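Local structure of hypothetical protein (Mus musculus, 1VKB) at residues T21-P27 and S144-E148; F42-T48 and V107-E113; W64-L68 and V126-Y132. The protein is probably a gamma-glutamylamine cyclotransferase, releasing 5-oxoproline and a free amine from gamma-glutamylamines such as N-epsilon-(gamma-glutamyl)-lysine. Where two conformers were deposited one is given. Numbering follows the deposited sequence.

Interaction 1: residues T21-P27 and S144-E148; sequences TLKRGQP and SYDSE. With FMT (formic acid), chain D; FMT (formic acid), chain C.
Two irregular segments meet here mainly through polar groups. Residues 21-27 form a loop with a type II beta turn from Lys23 to Gln26, closed by Gln26 N to Lys23 O at 2.9 Å. Gly25 has positive phi (79°), which favours glycine. Residues 144-148 run extended as far as Asp146. Gln26 and Ser147 have the nearest CA atoms, 6.6 Å apart. The Gln26 side chain is folded m,m, so Gln26 OE1 accepts from Ser147 N at 2.9 Å and Gln26 NE2 donates to Asp146 OD1 at 3.1 Å. Asp146 is t, and its OD1 also takes Glu148 N at 3.1 Å, an Asx turn. Lys23 (m,t,m,t) brings NZ to Tyr145 O at 2.7 Å. Water 1 bridges Lys23 NZ and Tyr145 N, 2.9 Å from each. Tyr145 is t, with OH 3.7 Å from Thr21 CG2. Pro27 CG packs on Ser147 CB at 3.6 Å. Leu22 N donates to O2 of formic acid C at 3.3 Å; in formic acid D, O2 accepts from Arg24 NE at 2.8 Å and O1 from Arg24 NH2 at 3.1 Å. Both probably come from the crystallisation liquor. Thr21 and Leu22 belong to the Tyr-Gly-Thr-Leu motif that follows the first strand; in relatives this loop lines the substrate pocket. Leu22 packs on helix 30-33, Lys23 reaches Glu78 of strand 76-82, and Thr21 and Tyr145 touch Pro63 of strand 62-66.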
loop_
_atom_site.group_PDB
_atom_site.type_symbol
_atom_site.label_atom_id
_atom_site.label_comp_id
_atom_site.label_asym_id
_atom_site.label_seq_id
_atom_site.Cartn_x
_atom_site.Cartn_y
_atom_site.Cartn_z
ATOM N N THR A 21 0.569 -0.905 -5.862
ATOM C CA THR A 21 0.978 -0.293 -7.156
ATOM C C THR A 21 1.863 0.930 -6.964
ATOM O O THR A 21 2.461 1.424 -7.923
ATOM C CB THR A 21 -0.222 0.099 -8.033
ATOM O OG1 THR A 21 -0.945 1.182 -7.433
ATOM C CG2 THR A 21 -1.188 -1.023 -8.166
ATOM N N LEU A 22 1.895 1.448 -5.739
ATOM C CA LEU A 22 2.752 2.593 -5.387
ATOM C C LEU A 22 4.226 2.297 -5.141
ATOM O O LEU A 22 5.037 3.224 -5.131
ATOM C CB LEU A 22 2.175 3.387 -4.204
ATOM C CG LEU A 22 0.819 4.042 -4.464
ATOM C CD1 LEU A 22 0.246 4.570 -3.149
ATOM C CD2 LEU A 22 0.897 5.148 -5.458
ATOM N N LYS A 23 4.583 1.032 -4.950
ATOM C CA LYS A 23 5.957 0.629 -4.746
ATOM C C LYS A 23 6.858 0.920 -5.947
ATOM O O LYS A 23 6.405 0.933 -7.103
ATOM C CB LYS A 23 6.054 -0.870 -4.473
ATOM C CG LYS A 23 5.456 -1.363 -3.146
ATOM C CD LYS A 23 5.908 -2.827 -2.832
ATOM C CE LYS A 23 5.454 -3.824 -3.899
ATOM N NZ LYS A 23 5.875 -5.235 -3.542
ATOM N N ARG A 24 8.157 1.067 -5.673
ATOM C CA ARG A 24 9.170 1.112 -6.733
ATOM C C ARG A 24 8.950 -0.033 -7.680
ATOM O O ARG A 24 8.692 -1.157 -7.272
ATOM C CB ARG A 24 10.579 1.025 -6.167
ATOM C CG ARG A 24 11.045 2.319 -5.525
ATOM C CD ARG A 24 12.443 2.251 -4.994
ATOM N NE ARG A 24 12.947 3.596 -4.712
ATOM C CZ ARG A 24 14.178 3.823 -4.263
ATOM N NH1 ARG A 24 14.990 2.809 -4.019
ATOM N NH2 ARG A 24 14.583 5.052 -4.031
ATOM N N GLY A 25 8.985 0.269 -8.963
ATOM C CA GLY A 25 8.846 -0.757 -9.957
ATOM C C GLY A 25 7.455 -1.240 -10.219
ATOM O O GLY A 25 7.265 -2.167 -11.039
ATOM N N GLN A 26 6.475 -0.658 -9.540
ATOM C CA GLN A 26 5.082 -1.032 -9.724
ATOM C C GLN A 26 4.308 0.067 -10.493
ATOM O O GLN A 26 4.800 1.216 -10.645
ATOM C CB GLN A 26 4.457 -1.403 -8.377
ATOM C CG GLN A 26 5.114 -2.664 -7.759
ATOM C CD GLN A 26 4.968 -3.872 -8.627
ATOM O OE1 GLN A 26 3.909 -4.074 -9.171
ATOM N NE2 GLN A 26 6.003 -4.713 -8.713
ATOM N N PRO A 27 3.153 -0.278 -11.054
ATOM C CA PRO A 27 2.585 0.575 -12.124
ATOM C C PRO A 27 2.246 2.035 -11.793
ATOM O O PRO A 27 2.229 2.859 -12.727
ATOM C CB PRO A 27 1.350 -0.218 -12.594
ATOM C CG PRO A 27 1.644 -1.638 -12.184
ATOM C CD PRO A 27 2.395 -1.532 -10.905
ATOM N N SER A 144 3.387 -10.480 -0.705
ATOM C CA SER A 144 3.859 -9.302 -1.412
ATOM C C SER A 144 3.120 -9.158 -2.729
ATOM O O SER A 144 2.620 -10.154 -3.284
ATOM C CB SER A 144 5.372 -9.324 -1.637
ATOM O OG SER A 144 5.788 -10.318 -2.520
ATOM N N TYR A 145 3.120 -7.929 -3.241
ATOM C CA TYR A 145 2.469 -7.604 -4.512
ATOM C C TYR A 145 3.467 -7.305 -5.638
ATOM O O TYR A 145 4.375 -6.474 -5.485
ATOM C CB TYR A 145 1.592 -6.375 -4.350
ATOM C CG TYR A 145 0.985 -5.903 -5.657
ATOM C CD1 TYR A 145 -0.034 -6.590 -6.251
ATOM C CD2 TYR A 145 1.474 -4.749 -6.303
ATOM C CE1 TYR A 145 -0.593 -6.149 -7.518
ATOM C CE2 TYR A 145 0.931 -4.304 -7.481
ATOM C CZ TYR A 145 -0.083 -5.005 -8.100
ATOM O OH TYR A 145 -0.600 -4.536 -9.276
ATOM N N ASP A 146 3.225 -7.929 -6.783
ATOM C CA ASP A 146 3.880 -7.600 -8.038
ATOM C C ASP A 146 2.852 -7.703 -9.135
ATOM O O ASP A 146 2.349 -8.809 -9.405
ATOM C CB ASP A 146 5.050 -8.594 -8.290
ATOM C CG ASP A 146 5.817 -8.327 -9.560
ATOM O OD1 ASP A 146 5.651 -7.308 -10.289
ATOM O OD2 ASP A 146 6.640 -9.170 -9.921
ATOM N N SER A 147 2.569 -6.580 -9.803
ATOM C CA SER A 147 1.657 -6.588 -10.940
ATOM C C SER A 147 2.030 -7.654 -11.980
ATOM O O SER A 147 1.143 -8.256 -12.582
ATOM C CB SER A 147 1.631 -5.201 -11.585
ATOM O OG SER A 147 0.728 -5.194 -12.669
ATOM N N GLU A 148 3.330 -7.920 -12.174
ATOM C CA GLU A 148 3.800 -8.924 -13.157
ATOM C C GLU A 148 4.011 -10.344 -12.578
ATOM O O GLU A 148 4.685 -11.200 -13.192
ATOM C CB GLU A 148 5.112 -8.404 -13.807
ATOM C CG GLU A 148 4.945 -7.102 -14.555
ATOM C CD GLU A 148 4.083 -7.218 -15.822
ATOM O OE1 GLU A 148 4.090 -8.271 -16.432
ATOM O OE2 GLU A 148 3.409 -6.251 -16.217
HETATM C C FMT D . 11.398 6.730 -5.128
HETATM O O1 FMT D . 12.368 7.203 -4.543
HETATM O O2 FMT D . 11.500 5.749 -5.838
HETATM C C FMT C . -0.319 0.904 -1.904
HETATM O O1 FMT C . 0.206 0.686 -0.791
HETATM O O2 FMT C . 0.187 0.795 -3.051
HETATM O O HOH W 1 3.987 -5.819 -1.431
#

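Interaction 2: residues F42-T48 and V107-E113; sequences FRGRGCT and VQVLEWE
A classic beta bulge shifts the pairing by one residue: Leu110 and Glu111 both face Arg45. Arg45 O accepts from Leu110 N at 2.8 Å and from Glu111 N at 3.2 Å. Arg45 N returns a bond to Glu111 O at 2.9 Å. The segments are antiparallel; strands 42-48 and 107-109 lie at 140° and approach to 4.4 Å. Before the shift, Gly44 pairs with Trp112 and Arg45 with Glu111; after it, Gly46 pairs with Val109, Cys47 with Gln108 and Thr48 with Val107. Cys47 N to Gln108 O is 3.0 Å, Gln108 N to Cys47 O 2.8 Å and Glu113 N to Arg43 O 2.7 Å. A CB on Gly44 or Gly46 would clash with the partner strand. Arg43 (m at chi1) sets CB over the Trp112 six-membered ring, 3.8 Å from its centroid, a CH-pi contact; Arg43 NH2 forms a salt bridge with Glu81. Arg45 NE and Glu111 OE1 form a long salt bridge at 3.7 Å. Cys47 is disulfide-bonded to Cys74. Strand 40-48 also pairs with strand 76-82. The chain turns a corner at Leu110, and this bulged antiparallel ladder is part of the mixed sheet of the gamma-glutamyl cyclotransferase-like fold.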
loop_
_atom_site.group_PDB
_atom_site.type_symbol
_atom_site.label_atom_id
_atom_site.label_comp_id
_atom_site.label_asym_id
_atom_site.label_seq_id
_atom_site.Cartn_x
_atom_site.Cartn_y
_atom_site.Cartn_z
ATOM N N PHE A 42 12.169 7.828 -0.249
ATOM C CA PHE A 42 12.358 6.409 0.120
ATOM C C PHE A 42 13.240 6.241 1.329
ATOM O O PHE A 42 14.324 6.825 1.400
ATOM C CB PHE A 42 12.928 5.634 -1.082
ATOM C CG PHE A 42 13.185 4.185 -0.816
ATOM C CD1 PHE A 42 12.151 3.252 -0.900
ATOM C CD2 PHE A 42 14.462 3.743 -0.488
ATOM C CE1 PHE A 42 12.394 1.905 -0.693
ATOM C CE2 PHE A 42 14.702 2.387 -0.248
ATOM C CZ PHE A 42 13.674 1.477 -0.340
ATOM N N ARG A 43 12.781 5.459 2.295
ATOM C CA ARG A 43 13.552 5.178 3.499
ATOM C C ARG A 43 13.994 3.723 3.677
ATOM O O ARG A 43 15.042 3.444 4.293
ATOM C CB ARG A 43 12.741 5.606 4.711
ATOM C CG ARG A 43 12.560 7.110 4.804
ATOM C CD ARG A 43 13.861 7.834 5.065
ATOM N NE ARG A 43 13.611 9.259 5.160
ATOM C CZ ARG A 43 14.137 10.173 4.387
ATOM N NH1 ARG A 43 15.028 9.860 3.471
ATOM N NH2 ARG A 43 13.784 11.434 4.559
ATOM N N GLY A 44 13.227 2.784 3.152
ATOM C CA GLY A 44 13.637 1.384 3.242
ATOM C C GLY A 44 12.515 0.401 2.996
ATOM O O GLY A 44 11.502 0.726 2.383
ATOM N N ARG A 45 12.725 -0.821 3.441
ATOM C CA ARG A 45 11.788 -1.925 3.220
ATOM C C ARG A 45 11.323 -2.424 4.559
ATOM O O ARG A 45 12.093 -2.404 5.547
ATOM C CB ARG A 45 12.480 -3.069 2.496
ATOM C CG ARG A 45 12.874 -2.786 1.057
ATOM C CD ARG A 45 13.526 -3.984 0.365
ATOM N NE ARG A 45 14.768 -4.416 1.039
ATOM C CZ ARG A 45 14.914 -5.505 1.820
ATOM N NH1 ARG A 45 13.894 -6.324 2.071
ATOM N NH2 ARG A 45 16.102 -5.773 2.362
ATOM N N GLY A 46 10.088 -2.925 4.595
ATOM C CA GLY A 46 9.502 -3.423 5.834
ATOM C C GLY A 46 8.427 -4.469 5.614
ATOM O O GLY A 46 8.096 -4.803 4.462
ATOM N N CYS A 47 7.947 -5.050 6.711
ATOM C CA CYS A 47 6.764 -5.940 6.684
ATOM C C CYS A 47 5.871 -5.545 7.831
ATOM O O CYS A 47 6.355 -5.122 8.888
ATOM C CB CYS A 47 7.263 -7.393 7.000
ATOM S SG CYS A 47 6.267 -8.751 6.354
ATOM N N THR A 48 4.573 -5.682 7.656
ATOM C CA THR A 48 3.669 -5.328 8.733
ATOM C C THR A 48 3.953 -6.227 9.909
ATOM O O THR A 48 4.300 -7.403 9.737
ATOM C CB THR A 48 2.206 -5.433 8.281
ATOM O OG1 THR A 48 1.901 -6.741 7.743
ATOM C CG2 THR A 48 1.976 -4.458 7.179
ATOM N N VAL A 107 5.262 -1.255 11.475
ATOM C CA VAL A 107 6.009 -1.896 10.379
ATOM C C VAL A 107 7.398 -2.281 10.878
ATOM O O VAL A 107 8.137 -1.480 11.437
ATOM C CB VAL A 107 6.098 -0.980 9.141
ATOM C CG1 VAL A 107 7.008 -1.558 8.077
ATOM C CG2 VAL A 107 4.689 -0.660 8.579
ATOM N N GLN A 108 7.691 -3.559 10.788
ATOM C CA GLN A 108 9.012 -4.060 11.086
ATOM C C GLN A 108 9.974 -3.609 9.950
ATOM O O GLN A 108 9.703 -3.808 8.736
ATOM C CB GLN A 108 8.966 -5.581 11.198
ATOM C CG GLN A 108 10.341 -6.203 11.451
ATOM C CD GLN A 108 10.346 -7.719 11.349
ATOM O OE1 GLN A 108 9.429 -8.334 10.790
ATOM N NE2 GLN A 108 11.396 -8.325 11.888
ATOM N N VAL A 109 11.096 -3.013 10.343
ATOM C CA VAL A 109 12.084 -2.520 9.391
ATOM C C VAL A 109 12.972 -3.688 8.951
ATOM O O VAL A 109 13.594 -4.358 9.787
ATOM C CB VAL A 109 12.917 -1.421 10.018
ATOM C CG1 VAL A 109 14.063 -0.995 9.086
ATOM C CG2 VAL A 109 12.010 -0.242 10.392
ATOM N N LEU A 110 13.006 -3.953 7.662
ATOM C CA LEU A 110 13.877 -5.003 7.110
ATOM C C LEU A 110 15.169 -4.421 6.530
ATOM O O LEU A 110 16.206 -5.029 6.589
ATOM C CB LEU A 110 13.130 -5.760 6.039
ATOM C CG LEU A 110 11.848 -6.433 6.518
ATOM C CD1 LEU A 110 11.195 -7.115 5.333
ATOM C CD2 LEU A 110 12.111 -7.403 7.656
ATOM N N GLU A 111 15.104 -3.211 6.003
ATOM C CA GLU A 111 16.269 -2.501 5.483
ATOM C C GLU A 111 15.985 -1.026 5.629
ATOM O O GLU A 111 14.847 -0.590 5.455
ATOM C CB GLU A 111 16.522 -2.900 4.016
ATOM C CG GLU A 111 17.517 -2.021 3.250
ATOM C CD GLU A 111 16.889 -0.852 2.446
ATOM O OE1 GLU A 111 15.797 -0.994 1.871
ATOM O OE2 GLU A 111 17.528 0.224 2.341
ATOM N N TRP A 112 16.992 -0.254 6.013
ATOM C CA TRP A 112 16.834 1.184 6.151
ATOM C C TRP A 112 17.962 1.906 5.458
ATOM O O TRP A 112 19.121 1.568 5.676
ATOM C CB TRP A 112 16.823 1.576 7.625
ATOM C CG TRP A 112 16.389 3.001 7.879
ATOM C CD1 TRP A 112 17.197 4.087 8.120
ATOM C CD2 TRP A 112 15.042 3.493 7.944
ATOM N NE1 TRP A 112 16.428 5.204 8.325
ATOM C CE2 TRP A 112 15.105 4.864 8.229
ATOM C CE3 TRP A 112 13.776 2.898 7.807
ATOM C CZ2 TRP A 112 13.962 5.651 8.359
ATOM C CZ3 TRP A 112 12.647 3.687 7.962
ATOM C CH2 TRP A 112 12.751 5.040 8.242
ATOM N N GLU A 113 17.635 2.919 4.656
ATOM C CA GLU A 113 18.641 3.800 4.070
ATOM C C GLU A 113 18.779 5.051 4.929
ATOM O O GLU A 113 17.778 5.767 5.128
ATOM C CB GLU A 113 18.232 4.207 2.651
ATOM C CG GLU A 113 18.217 3.056 1.671
ATOM C CD GLU A 113 18.138 3.496 0.229
ATOM O OE1 GLU A 113 17.997 4.710 -0.055
ATOM O OE2 GLU A 113 18.205 2.604 -0.630
HETATM O O HOH W 2 16.861 7.702 3.261
HETATM O O HOH W 3 6.573 -8.744 10.715
#

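Interaction 3: residues W64-L68 and V126-Y132; sequences WLLYL and VYTTATY
This contact is the parallel junction of the mixed sheet, where strand 62-66 meets the end of strand 121-129. The two short strand segments splay at 67° and approach to 4.8 Å, so the pairing is brief. Leu66 pairs with Thr129, CA to CA 5.0 Å. Leu65 O accepts from Thr129 N at 2.9 Å, and Thr129 O accepts from Tyr67 N at 2.9 Å. Leu65 O also lies 3.2 Å from Thr128 CA. Beyond this pairing both segments turn. Tyr67 is the centre of an inverse gamma turn, with Leu68 N to Leu66 O at 2.8 Å. Thr129 OG1 accepts from Thr131 N at 2.9 Å, an ST turn. In the gamma-glutamyl cyclotransferase-like fold seen here, this junction joins the hairpin of strands 54-57 and 62-66 to the strands 101-109 and 121-129. Leu65 (t,p) sets CD2 3.8 Å from Val126 CG1. Leu66 (m,t) puts CD2 3.8 Å from Thr129 CG2 and 3.7 Å from Tyr132 CB. Tyr132 is p, which lays one ring face against Leu66 CD1; Leu68 CD1 is 3.5 Å from Tyr132 OH. Trp64 (m) has CE3 3.9 Å from Thr129 CG2. Its ring stacks with Tyr100, and its NE1 is hydrogen-bonded to Ala57 O. Tyr127 (m) points its ring elsewhere, onto helix 84-93, where its OH is hydrogen-bonded to Asp91.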
loop_
_atom_site.group_PDB
_atom_site.type_symbol
_atom_site.label_atom_id
_atom_site.label_comp_id
_atom_site.label_asym_id
_atom_site.label_seq_id
_atom_site.Cartn_x
_atom_site.Cartn_y
_atom_site.Cartn_z
ATOM N N TRP A 64 -5.280 -4.929 -2.548
ATOM C CA TRP A 64 -5.989 -4.421 -1.379
ATOM C C TRP A 64 -5.526 -5.118 -0.141
ATOM O O TRP A 64 -5.628 -6.348 -0.046
ATOM C CB TRP A 64 -7.498 -4.656 -1.507
ATOM C CG TRP A 64 -8.133 -4.310 -2.840
ATOM C CD1 TRP A 64 -8.196 -5.085 -3.941
ATOM C CD2 TRP A 64 -8.902 -3.116 -3.147
ATOM N NE1 TRP A 64 -8.926 -4.454 -4.936
ATOM C CE2 TRP A 64 -9.362 -3.243 -4.466
ATOM C CE3 TRP A 64 -9.214 -1.956 -2.446
ATOM C CZ2 TRP A 64 -10.118 -2.246 -5.097
ATOM C CZ3 TRP A 64 -9.968 -0.973 -3.076
ATOM C CH2 TRP A 64 -10.408 -1.135 -4.380
ATOM N N LEU A 65 -5.077 -4.336 0.842
ATOM C CA LEU A 65 -4.754 -4.854 2.156
ATOM C C LEU A 65 -6.023 -4.758 3.017
ATOM O O LEU A 65 -6.476 -3.647 3.397
ATOM C CB LEU A 65 -3.586 -4.076 2.778
ATOM C CG LEU A 65 -2.918 -4.739 3.980
ATOM C CD1 LEU A 65 -2.242 -6.044 3.540
ATOM C CD2 LEU A 65 -1.882 -3.802 4.564
ATOM N N LEU A 66 -6.644 -5.924 3.241
ATOM C CA LEU A 66 -7.936 -5.984 3.905
ATOM C C LEU A 66 -7.726 -5.785 5.394
ATOM O O LEU A 66 -6.836 -6.390 5.981
ATOM C CB LEU A 66 -8.663 -7.273 3.620
ATOM C CG LEU A 66 -8.746 -7.747 2.199
ATOM C CD1 LEU A 66 -9.588 -9.019 2.110
ATOM C CD2 LEU A 66 -9.280 -6.629 1.327
ATOM N N TYR A 67 -8.575 -4.975 6.015
ATOM C CA TYR A 67 -8.399 -4.668 7.430
ATOM C C TYR A 67 -9.016 -5.787 8.283
ATOM O O TYR A 67 -10.111 -5.649 8.833
ATOM C CB TYR A 67 -8.935 -3.284 7.804
ATOM C CG TYR A 67 -8.422 -2.934 9.171
ATOM C CD1 TYR A 67 -7.097 -2.567 9.360
ATOM C CD2 TYR A 67 -9.216 -3.142 10.296
ATOM C CE1 TYR A 67 -6.590 -2.334 10.625
ATOM C CE2 TYR A 67 -8.715 -2.914 11.579
ATOM C CZ TYR A 67 -7.403 -2.520 11.735
ATOM O OH TYR A 67 -6.907 -2.273 13.014
ATOM N N LEU A 68 -8.284 -6.889 8.351
ATOM C CA LEU A 68 -8.610 -8.055 9.125
ATOM C C LEU A 68 -7.352 -8.514 9.854
ATOM O O LEU A 68 -6.700 -9.521 9.464
ATOM C CB LEU A 68 -9.103 -9.160 8.195
ATOM C CG LEU A 68 -10.480 -8.865 7.571
ATOM C CD1 LEU A 68 -10.693 -9.692 6.352
ATOM C CD2 LEU A 68 -11.575 -9.129 8.605
ATOM N N VAL A 126 -0.873 3.412 6.309
ATOM C CA VAL A 126 -1.051 2.384 5.270
ATOM C C VAL A 126 -2.476 2.515 4.756
ATOM O O VAL A 126 -3.383 2.810 5.554
ATOM C CB VAL A 126 -0.873 0.961 5.867
ATOM C CG1 VAL A 126 -0.977 -0.098 4.758
ATOM C CG2 VAL A 126 0.476 0.831 6.553
ATOM N N TYR A 127 -2.665 2.367 3.447
ATOM C CA TYR A 127 -4.015 2.369 2.850
ATOM C C TYR A 127 -4.609 0.950 2.975
ATOM O O TYR A 127 -4.186 0.045 2.270
ATOM C CB TYR A 127 -3.958 2.885 1.399
ATOM C CG TYR A 127 -3.588 4.350 1.406
ATOM C CD1 TYR A 127 -4.534 5.313 1.793
ATOM C CD2 TYR A 127 -2.293 4.778 1.107
ATOM C CE1 TYR A 127 -4.200 6.654 1.863
ATOM C CE2 TYR A 127 -1.928 6.152 1.228
ATOM C CZ TYR A 127 -2.893 7.061 1.569
ATOM O OH TYR A 127 -2.575 8.388 1.670
ATOM N N THR A 128 -5.495 0.752 3.967
ATOM C CA THR A 128 -6.186 -0.540 4.181
ATOM C C THR A 128 -7.612 -0.403 3.687
ATOM O O THR A 128 -8.035 0.676 3.339
ATOM C CB THR A 128 -6.165 -0.933 5.650
ATOM O OG1 THR A 128 -6.840 0.071 6.425
ATOM C CG2 THR A 128 -4.759 -0.937 6.161
ATOM N N THR A 129 -8.367 -1.490 3.647
ATOM C CA THR A 129 -9.774 -1.365 3.346
ATOM C C THR A 129 -10.664 -2.291 4.147
ATOM O O THR A 129 -10.336 -3.463 4.339
ATOM C CB THR A 129 -10.058 -1.468 1.874
ATOM O OG1 THR A 129 -11.461 -1.264 1.690
ATOM C CG2 THR A 129 -9.793 -2.848 1.326
ATOM N N ALA A 130 -11.745 -1.698 4.643
ATOM C CA ALA A 130 -12.870 -2.383 5.291
ATOM C C ALA A 130 -14.071 -2.408 4.332
ATOM O O ALA A 130 -15.149 -2.918 4.680
ATOM C CB ALA A 130 -13.259 -1.668 6.534
ATOM N N THR A 131 -13.916 -1.883 3.117
ATOM C CA THR A 131 -15.090 -1.798 2.196
ATOM C C THR A 131 -14.887 -2.668 0.959
ATOM O O THR A 131 -15.397 -2.370 -0.084
ATOM C CB THR A 131 -15.328 -0.333 1.772
ATOM O OG1 THR A 131 -14.100 0.242 1.267
ATOM C CG2 THR A 131 -15.731 0.530 2.949
ATOM N N TYR A 132 -14.093 -3.732 1.098
ATOM C CA TYR A 132 -13.878 -4.727 0.057
ATOM C C TYR A 132 -15.182 -5.471 -0.261
ATOM O O TYR A 132 -16.084 -5.549 0.577
ATOM C CB TYR A 132 -12.797 -5.744 0.520
ATOM C CG TYR A 132 -13.040 -6.340 1.905
ATOM C CD1 TYR A 132 -12.540 -5.712 3.054
ATOM C CD2 TYR A 132 -13.738 -7.544 2.067
ATOM C CE1 TYR A 132 -12.740 -6.237 4.294
ATOM C CE2 TYR A 132 -13.940 -8.059 3.309
ATOM C CZ TYR A 132 -13.445 -7.395 4.427
ATOM O OH TYR A 132 -13.652 -7.923 5.673
#

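From the N terminus, the chain first passes 21-27, the loop after strand 14-18. Interaction 1 is completed only at 144-148, so it closes a loop of 116 residues. Interactions 2 and 3 are nested inside that loop. They cross: 42-48 comes first, then 64-68, then 107-113 closes interaction 2 and 126-132 closes interaction 3. Both reach the same sheet, since strands 101-109 and 121-129 are neighbours in it; their centres are about 20 Å apart. Interaction 1 joins two loops instead. It touches interaction 2, with Arg24 NH2 3.4 Å from Phe42 CB. Interactions 1 and 3 lie on opposite sides of the chain's centre.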